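Long-range contacts in branched-chain-amino-acid aminotransferase (Pseudomonas sp. UW4, PDB 6JIF), which catalyses the PLP-dependent transfer of amino groups between branched-chain amino acids and 2-oxo acids: residues 94-105 / 264-274; 293-301 / 322-333. One frame throughout, in Å; residues are numbered along the deposited sequence.

Contact 1. Residues 94-105 / 264-274. With PLP (pyridoxal-5'-phosphate), chain D.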
# COMPACT_ATOMS: atom_id res chain seq x y z
N PHE B 94 -5.31 -6.87 26.34
CA PHE B 94 -3.98 -6.28 26.59
C PHE B 94 -3.78 -4.96 25.83
O PHE B 94 -3.66 -4.96 24.60
CB PHE B 94 -2.89 -7.30 26.21
CG PHE B 94 -1.49 -6.83 26.53
CD1 PHE B 94 -1.01 -6.82 27.84
CD2 PHE B 94 -0.65 -6.37 25.50
CE1 PHE B 94 0.28 -6.41 28.15
CE2 PHE B 94 0.66 -5.93 25.81
CZ PHE B 94 1.13 -5.96 27.10
N ARG B 95 -3.67 -3.82 26.59
CA ARG B 95 -3.27 -2.49 26.10
C ARG B 95 -4.06 -2.02 24.88
O ARG B 95 -3.48 -1.45 23.94
CB ARG B 95 -1.77 -2.48 25.80
CG ARG B 95 -0.96 -2.85 27.08
CD ARG B 95 0.44 -2.32 26.98
NE ARG B 95 0.55 -0.90 27.30
CZ ARG B 95 1.70 -0.22 27.24
NH1 ARG B 95 2.86 -0.83 26.90
NH2 ARG B 95 1.71 1.05 27.62
N PRO B 96 -5.38 -2.18 24.85
CA PRO B 96 -6.12 -1.74 23.67
C PRO B 96 -6.09 -0.23 23.45
O PRO B 96 -6.25 0.22 22.31
CB PRO B 96 -7.55 -2.22 23.96
CG PRO B 96 -7.64 -2.26 25.41
CD PRO B 96 -6.28 -2.74 25.90
N ASP B 97 -5.89 0.55 24.51
CA ASP B 97 -5.70 1.98 24.36
C ASP B 97 -4.52 2.28 23.44
O ASP B 97 -4.55 3.24 22.67
CB ASP B 97 -5.52 2.62 25.73
CG ASP B 97 -4.22 2.22 26.44
OD1 ASP B 97 -3.98 0.97 26.56
OD2 ASP B 97 -3.51 3.13 26.96
N GLN B 98 -3.43 1.48 23.52
CA GLN B 98 -2.28 1.75 22.63
C GLN B 98 -2.61 1.46 21.18
O GLN B 98 -2.13 2.18 20.27
CB GLN B 98 -1.05 0.91 23.07
CG GLN B 98 -0.45 1.40 24.39
CD GLN B 98 0.07 2.80 24.28
OE1 GLN B 98 0.74 3.17 23.29
NE2 GLN B 98 -0.28 3.61 25.26
N ASN B 99 -3.42 0.42 20.92
CA ASN B 99 -3.90 0.19 19.57
C ASN B 99 -4.73 1.36 19.08
O ASN B 99 -4.62 1.77 17.93
CB ASN B 99 -4.75 -1.06 19.53
CG ASN B 99 -3.93 -2.26 19.89
OD1 ASN B 99 -3.90 -2.65 21.05
ND2 ASN B 99 -3.18 -2.79 18.93
N ALA B 100 -5.61 1.87 19.95
CA ALA B 100 -6.44 3.01 19.56
C ALA B 100 -5.58 4.19 19.15
O ALA B 100 -5.83 4.83 18.13
CB ALA B 100 -7.39 3.44 20.67
N LEU B 101 -4.55 4.50 19.95
CA LEU B 101 -3.69 5.64 19.64
C LEU B 101 -2.98 5.44 18.30
O LEU B 101 -2.92 6.34 17.44
CB LEU B 101 -2.66 5.86 20.76
CG LEU B 101 -3.26 6.39 22.08
CD1 LEU B 101 -2.37 6.15 23.36
CD2 LEU B 101 -3.63 7.89 21.99
N ARG B 102 -2.43 4.25 18.10
CA ARG B 102 -1.72 4.01 16.86
C ARG B 102 -2.66 4.07 15.67
O ARG B 102 -2.28 4.56 14.60
CB ARG B 102 -0.97 2.68 16.88
CG ARG B 102 -0.07 2.55 15.63
CD ARG B 102 0.93 1.34 15.84
NE ARG B 102 0.15 0.09 15.98
CZ ARG B 102 0.65 -1.07 16.43
NH1 ARG B 102 1.91 -1.10 16.80
NH2 ARG B 102 -0.11 -2.17 16.47
N MET B 103 -3.86 3.54 15.81
CA MET B 103 -4.74 3.59 14.67
C MET B 103 -5.17 5.02 14.37
O MET B 103 -5.40 5.36 13.22
CB MET B 103 -5.96 2.68 14.87
CG MET B 103 -6.52 2.18 13.53
SD MET B 103 -7.94 1.05 13.67
CE MET B 103 -9.14 2.31 14.15
N GLN B 104 -5.32 5.85 15.41
CA GLN B 104 -5.58 7.27 15.14
C GLN B 104 -4.47 7.86 14.28
O GLN B 104 -4.74 8.61 13.33
CB GLN B 104 -5.76 8.03 16.45
CG GLN B 104 -7.02 7.58 17.23
CD GLN B 104 -6.98 7.79 18.73
OE1 GLN B 104 -6.04 8.40 19.29
NE2 GLN B 104 -8.02 7.31 19.40
N ARG B 105 -3.21 7.49 14.57
CA ARG B 105 -2.15 8.05 13.76
C ARG B 105 -2.16 7.46 12.34
O ARG B 105 -1.89 8.17 11.38
CB ARG B 105 -0.81 7.85 14.47
CG ARG B 105 -0.87 8.30 15.95
CD ARG B 105 0.52 8.43 16.56
NE ARG B 105 1.29 7.19 16.40
CZ ARG B 105 1.35 6.23 17.33
NH1 ARG B 105 0.70 6.39 18.49
NH2 ARG B 105 2.03 5.12 17.12
N LEU B 264 8.10 0.87 12.46
CA LEU B 264 6.75 0.77 13.02
C LEU B 264 6.81 0.75 14.54
O LEU B 264 7.47 -0.13 15.12
CB LEU B 264 6.07 -0.49 12.48
CG LEU B 264 4.54 -0.64 12.60
CD1 LEU B 264 4.16 -0.88 14.01
CD2 LEU B 264 3.72 0.53 12.09
N PRO B 265 6.18 1.69 15.24
CA PRO B 265 6.30 1.72 16.70
C PRO B 265 5.43 0.66 17.36
O PRO B 265 4.24 0.87 17.54
CB PRO B 265 5.83 3.14 17.08
CG PRO B 265 5.11 3.62 15.87
CD PRO B 265 5.62 2.94 14.68
N GLY B 266 6.01 -0.51 17.64
CA GLY B 266 5.20 -1.63 18.08
C GLY B 266 4.80 -1.50 19.53
O GLY B 266 5.53 -0.92 20.35
N ILE B 267 3.63 -2.05 19.85
CA ILE B 267 3.14 -2.09 21.24
C ILE B 267 3.86 -3.17 22.07
O ILE B 267 4.14 -2.97 23.25
CB ILE B 267 1.62 -2.30 21.23
CG1 ILE B 267 0.94 -1.09 20.52
CG2 ILE B 267 1.02 -2.42 22.65
CD1 ILE B 267 -0.47 -1.40 20.08
N THR B 268 4.20 -4.30 21.46
CA THR B 268 5.01 -5.28 22.17
C THR B 268 6.36 -4.68 22.51
O THR B 268 6.81 -4.78 23.64
CB THR B 268 5.15 -6.56 21.35
OG1 THR B 268 3.86 -6.92 20.83
CG2 THR B 268 5.77 -7.74 22.21
N ARG B 269 6.98 -3.98 21.55
CA ARG B 269 8.24 -3.32 21.83
C ARG B 269 8.13 -2.32 22.98
O ARG B 269 8.98 -2.27 23.87
CB ARG B 269 8.75 -2.61 20.57
CG ARG B 269 10.02 -1.81 20.82
CD ARG B 269 10.36 -0.97 19.55
NE ARG B 269 9.64 0.29 19.55
CZ ARG B 269 9.67 1.19 18.56
NH1 ARG B 269 10.38 0.96 17.46
NH2 ARG B 269 8.99 2.32 18.68
N LEU B 270 7.09 -1.48 22.94
CA LEU B 270 6.87 -0.53 24.02
C LEU B 270 6.70 -1.23 25.36
O LEU B 270 7.21 -0.77 26.39
CB LEU B 270 5.63 0.30 23.69
CG LEU B 270 5.26 1.34 24.75
CD1 LEU B 270 6.30 2.44 24.69
CD2 LEU B 270 3.85 1.95 24.50
N SER B 271 5.96 -2.34 25.36
CA SER B 271 5.73 -3.10 26.57
C SER B 271 7.03 -3.68 27.11
O SER B 271 7.27 -3.67 28.32
CB SER B 271 4.69 -4.19 26.29
OG SER B 271 3.42 -3.59 25.98
N LEU B 272 7.85 -4.26 26.23
CA LEU B 272 9.14 -4.80 26.66
C LEU B 272 10.05 -3.69 27.17
O LEU B 272 10.77 -3.88 28.15
CB LEU B 272 9.80 -5.56 25.49
CG LEU B 272 9.08 -6.85 25.06
CD1 LEU B 272 9.73 -7.51 23.85
CD2 LEU B 272 9.11 -7.84 26.26
N ILE B 273 10.04 -2.52 26.52
CA ILE B 273 10.86 -1.41 27.01
C ILE B 273 10.45 -1.03 28.42
O ILE B 273 11.29 -0.85 29.31
CB ILE B 273 10.81 -0.21 26.04
CG1 ILE B 273 11.62 -0.52 24.77
CG2 ILE B 273 11.34 1.09 26.70
CD1 ILE B 273 11.39 0.43 23.61
N GLU B 274 9.13 -0.93 28.65
CA GLU B 274 8.63 -0.53 29.97
C GLU B 274 8.89 -1.61 31.01
O GLU B 274 9.27 -1.30 32.14
CB GLU B 274 7.14 -0.17 29.86
CG GLU B 274 7.03 1.24 29.18
CD GLU B 274 5.66 1.73 28.66
OE1 GLU B 274 4.78 0.95 28.25
OE2 GLU B 274 5.52 2.99 28.57
N1 PLP D . 6.93 -4.16 12.90
C2 PLP D . 6.07 -4.05 11.85
C2A PLP D . 6.68 -3.70 10.52
C3 PLP D . 4.70 -4.21 12.02
O3 PLP D . 3.86 -4.04 10.95
C4 PLP D . 4.19 -4.53 13.30
C4A PLP D . 2.69 -4.51 13.59
C5 PLP D . 5.12 -4.65 14.35
C6 PLP D . 6.44 -4.45 14.13
C5A PLP D . 4.77 -5.06 15.75
O4P PLP D . 3.80 -4.24 16.28
P PLP D . 2.98 -4.75 17.56
O1P PLP D . 3.94 -5.13 18.66
O2P PLP D . 2.18 -3.49 17.94
O3P PLP D . 2.11 -5.95 17.21
O HOH W 1 2.66 2.87 18.74

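Contact 2. Residues 293-301 / 322-333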
# COMPACT_ATOMS: atom_id res chain seq x y z
N LYS B 293 27.77 -4.45 12.84
CA LYS B 293 28.16 -4.59 14.25
C LYS B 293 27.28 -5.59 14.99
O LYS B 293 26.96 -5.38 16.16
CB LYS B 293 28.15 -3.23 14.96
CG LYS B 293 29.20 -2.24 14.39
CD LYS B 293 30.62 -2.71 14.56
CE LYS B 293 31.08 -2.82 15.98
NZ LYS B 293 31.09 -1.54 16.69
N LEU B 294 26.88 -6.71 14.32
CA LEU B 294 26.04 -7.68 15.03
C LEU B 294 26.75 -8.27 16.23
O LEU B 294 26.09 -8.71 17.17
CB LEU B 294 25.62 -8.82 14.08
CG LEU B 294 24.75 -8.29 12.94
CD1 LEU B 294 24.22 -9.47 12.15
CD2 LEU B 294 23.63 -7.53 13.50
N SER B 295 28.08 -8.25 16.23
CA SER B 295 28.82 -8.74 17.38
C SER B 295 28.56 -7.96 18.66
O SER B 295 28.93 -8.44 19.74
CB SER B 295 30.29 -8.73 17.02
OG SER B 295 30.52 -9.88 16.22
N ASP B 296 27.89 -6.80 18.59
CA ASP B 296 27.49 -6.09 19.80
C ASP B 296 26.54 -6.89 20.70
O ASP B 296 26.43 -6.55 21.88
CB ASP B 296 26.69 -4.82 19.47
CG ASP B 296 27.50 -3.74 18.78
OD1 ASP B 296 28.74 -3.87 18.63
OD2 ASP B 296 26.85 -2.75 18.37
N PHE B 297 25.80 -7.87 20.16
CA PHE B 297 24.68 -8.48 20.89
C PHE B 297 25.03 -9.91 21.26
O PHE B 297 25.53 -10.65 20.42
CB PHE B 297 23.42 -8.45 20.01
CG PHE B 297 23.06 -7.07 19.60
CD1 PHE B 297 22.79 -6.11 20.57
CD2 PHE B 297 23.07 -6.70 18.25
CE1 PHE B 297 22.50 -4.79 20.22
CE2 PHE B 297 22.76 -5.39 17.88
CZ PHE B 297 22.49 -4.42 18.88
N LYS B 298 24.76 -10.30 22.52
CA LYS B 298 24.90 -11.72 22.86
C LYS B 298 23.59 -12.49 22.61
O LYS B 298 23.60 -13.71 22.61
CB LYS B 298 25.39 -11.87 24.30
CG LYS B 298 24.44 -11.21 25.34
CD LYS B 298 25.04 -11.37 26.77
CE LYS B 298 24.09 -10.77 27.82
NZ LYS B 298 24.44 -11.04 29.30
N GLU B 299 22.47 -11.79 22.43
CA GLU B 299 21.18 -12.37 22.12
C GLU B 299 20.45 -11.38 21.24
O GLU B 299 20.74 -10.17 21.27
CB GLU B 299 20.28 -12.59 23.38
CG GLU B 299 20.82 -13.50 24.39
CD GLU B 299 19.87 -13.69 25.57
OE1 GLU B 299 18.64 -13.67 25.31
OE2 GLU B 299 20.37 -13.88 26.73
N ALA B 300 19.50 -11.88 20.47
CA ALA B 300 18.66 -10.98 19.68
C ALA B 300 17.31 -11.65 19.43
O ALA B 300 17.19 -12.87 19.46
CB ALA B 300 19.33 -10.60 18.35
N GLY B 301 16.31 -10.82 19.16
CA GLY B 301 14.96 -11.31 18.94
C GLY B 301 14.12 -10.31 18.18
O GLY B 301 14.57 -9.21 17.80
N HIS B 322 25.42 -14.99 10.87
CA HIS B 322 25.90 -14.52 12.16
C HIS B 322 25.01 -15.10 13.25
O HIS B 322 23.85 -14.71 13.35
CB HIS B 322 25.90 -12.99 12.28
CG HIS B 322 26.50 -12.50 13.58
ND1 HIS B 322 27.82 -12.11 13.67
CD2 HIS B 322 25.99 -12.40 14.83
CE1 HIS B 322 28.10 -11.81 14.93
NE2 HIS B 322 27.01 -11.97 15.65
N VAL B 323 25.58 -15.93 14.13
CA VAL B 323 24.83 -16.49 15.25
C VAL B 323 25.18 -15.74 16.53
O VAL B 323 26.36 -15.68 16.89
CB VAL B 323 25.12 -18.00 15.40
CG1 VAL B 323 24.48 -18.56 16.68
CG2 VAL B 323 24.57 -18.70 14.21
N PHE B 324 24.16 -15.24 17.27
CA PHE B 324 24.42 -14.40 18.45
C PHE B 324 24.77 -15.26 19.66
O PHE B 324 25.77 -15.03 20.36
CB PHE B 324 23.20 -13.50 18.79
CG PHE B 324 22.83 -12.52 17.67
CD1 PHE B 324 23.46 -11.29 17.57
CD2 PHE B 324 21.89 -12.87 16.72
CE1 PHE B 324 23.15 -10.43 16.53
CE2 PHE B 324 21.53 -12.04 15.69
CZ PHE B 324 22.17 -10.80 15.58
N HIS B 325 23.87 -16.19 19.97
CA HIS B 325 23.96 -17.05 21.15
C HIS B 325 24.02 -18.52 20.78
O HIS B 325 24.92 -19.22 21.21
CB HIS B 325 22.74 -16.78 22.05
CG HIS B 325 22.64 -17.70 23.24
ND1 HIS B 325 23.46 -17.58 24.34
CD2 HIS B 325 21.79 -18.72 23.52
CE1 HIS B 325 23.15 -18.50 25.24
NE2 HIS B 325 22.13 -19.20 24.77
N SER B 326 23.08 -18.98 19.96
CA SER B 326 22.91 -20.40 19.71
C SER B 326 21.89 -20.61 18.60
O SER B 326 20.90 -19.88 18.52
CB SER B 326 22.39 -21.10 20.98
OG SER B 326 22.18 -22.47 20.75
N GLU B 327 22.09 -21.68 17.84
CA GLU B 327 21.07 -22.14 16.90
C GLU B 327 20.03 -23.04 17.57
O GLU B 327 19.03 -23.38 16.92
CB GLU B 327 21.74 -22.89 15.74
CG GLU B 327 22.53 -21.96 14.81
CD GLU B 327 21.62 -21.31 13.79
OE1 GLU B 327 21.48 -21.92 12.70
OE2 GLU B 327 21.05 -20.21 14.09
N THR B 328 20.27 -23.47 18.83
CA THR B 328 19.44 -24.49 19.45
C THR B 328 18.82 -24.07 20.77
O THR B 328 17.86 -24.72 21.20
CB THR B 328 20.28 -25.76 19.72
OG1 THR B 328 21.36 -25.40 20.57
CG2 THR B 328 20.92 -26.39 18.41
N GLU B 329 19.34 -23.04 21.43
CA GLU B 329 18.88 -22.68 22.76
C GLU B 329 18.59 -21.18 22.81
O GLU B 329 19.37 -20.37 22.30
CB GLU B 329 19.93 -23.00 23.83
CG GLU B 329 20.42 -24.46 23.81
CD GLU B 329 20.81 -24.89 25.16
OE1 GLU B 329 19.98 -25.57 25.82
OE2 GLU B 329 21.92 -24.51 25.59
N VAL B 330 17.52 -20.84 23.47
CA VAL B 330 17.18 -19.42 23.65
C VAL B 330 17.96 -18.88 24.84
O VAL B 330 18.09 -19.55 25.88
CB VAL B 330 15.68 -19.24 23.78
CG1 VAL B 330 15.31 -17.75 24.05
CG2 VAL B 330 15.00 -19.83 22.56
N GLY B 331 18.50 -17.68 24.68
CA GLY B 331 19.34 -17.10 25.69
C GLY B 331 18.50 -16.69 26.86
O GLY B 331 17.27 -16.55 26.77
N PRO B 332 19.16 -16.55 28.02
CA PRO B 332 18.43 -16.37 29.28
C PRO B 332 17.72 -15.03 29.40
O PRO B 332 16.68 -14.95 30.08
CB PRO B 332 19.51 -16.52 30.35
CG PRO B 332 20.78 -16.12 29.65
CD PRO B 332 20.62 -16.62 28.22
N VAL B 333 18.29 -13.97 28.82
CA VAL B 333 17.64 -12.68 28.93
C VAL B 333 16.34 -12.70 28.16
O VAL B 333 15.32 -12.19 28.63
CB VAL B 333 18.55 -11.53 28.46
CG1 VAL B 333 17.75 -10.18 28.54
CG2 VAL B 333 19.81 -11.51 29.30
O HOH W 2 27.15 -11.82 18.39
O HOH W 3 25.30 -15.35 24.06

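Contact 1. Residues 94-105 / 264-274
R102 starts with CG anti to its backbone N (chi1 -172°) and bends at chi3, which carries its guanidinium from helix 96-105 to the PLP phosphate and the residues just before helix 267-274. R95, at the N-cap position of helix 96-105, also bends at chi3 (80°) and reaches S271 and E274. R102 NH1 gives a hydrogen bond of 2.7 Å to PLP O2P and another of 3.1 Å to P265 O, which it meets from above the carbonyl plane. R102 NH2 adds a weak hydrogen bond to O2P and a salt bridge to E79. I267 CD1 lies over one face of this guanidinium and also touches N99 ND2, whose polar end is held by E79. I267 N, at the first turn of its helix, hydrogen-bonds PLP O2P at 2.8 Å, while T268 N and OG1 hold O1P. R95 NH1 hydrogen-bonds S271 OG at 3.0 Å, in the guanidinium plane, and forms a salt bridge of 2.9 Å with E274 OE1. S271 OG in turn donates to I267 O, and W355 gives R95 a cation-pi contact. With a leucine in place of R95, E274 would probably lose its charged mate across the contact and S271 OG a donor. Helix 267-274 thus meets the phosphate at its N-terminal end, where the helix dipole and R102 would probably stabilise the negative charge and help fix the cofactor.

Contact 2. Residues 293-301 / 322-333
Strand 297-304 carries a classic beta bulge at K298 and E299, which both face I249. The end of strand 320-323 and the loop leading to helix 332-346 pack against this strand and the 3-10 segment 294-296 before it. F324 fills the centre. A300 CB sits over one face of its ring, 3.8 Å from the centroid, in a CH-pi contact. H322 CD2 lies over the opposite face, toward the rim. F297 O approaches the F324 ring at its edge, in plane, and F297 CB touches F324 CD1 at 3.7 Å. The H322 ring has its own CH-pi contact: L294 CB stands over its face, 3.7 Å from the centroid. One water links H322 NE2 with F297 O, and a second links H325 ND1 with K298 O. The side chain of E299 starts out away from segment 322-333. With CG anti to the carbonyl carbon (chi1 -61°) and the chain extended beyond it, the carboxylate still reaches the start of helix 332-346. There OE2 accepts from V333 N at 3.0 Å through its syn lone pair, at an N-H...O angle of 155°. The other oxygen, OE1, is hydrogen-bonded to T334 OG1. G331 lies against the carboxylate, where a CB would fall too close to E299 CD. Both oxygens of buried E299 thus have donors, and its negative charge is probably eased by the helix dipole.

In the fold
Contact 1 is buried, about 9 Å from the centre of the chain. Contact 2 is only partly buried and lies about 22 Å from that centre. Their nearest atoms are about 8 Å apart. Contact 1 joins two helices beside the cofactor and is rich in charge. Contact 2 joins a 3-10 turn and a strand to the end of strand 320-323, a loop and a helix start, mainly through rings, with waters at its polar margin. Helix 332-346 connects them: its first turn belongs to contact 2, while L341 farther along touches F94, T268 and L272 of contact 1. The negative group at a helix N-terminus is a cofactor phosphate in contact 1 and a protein carboxylate in contact 2.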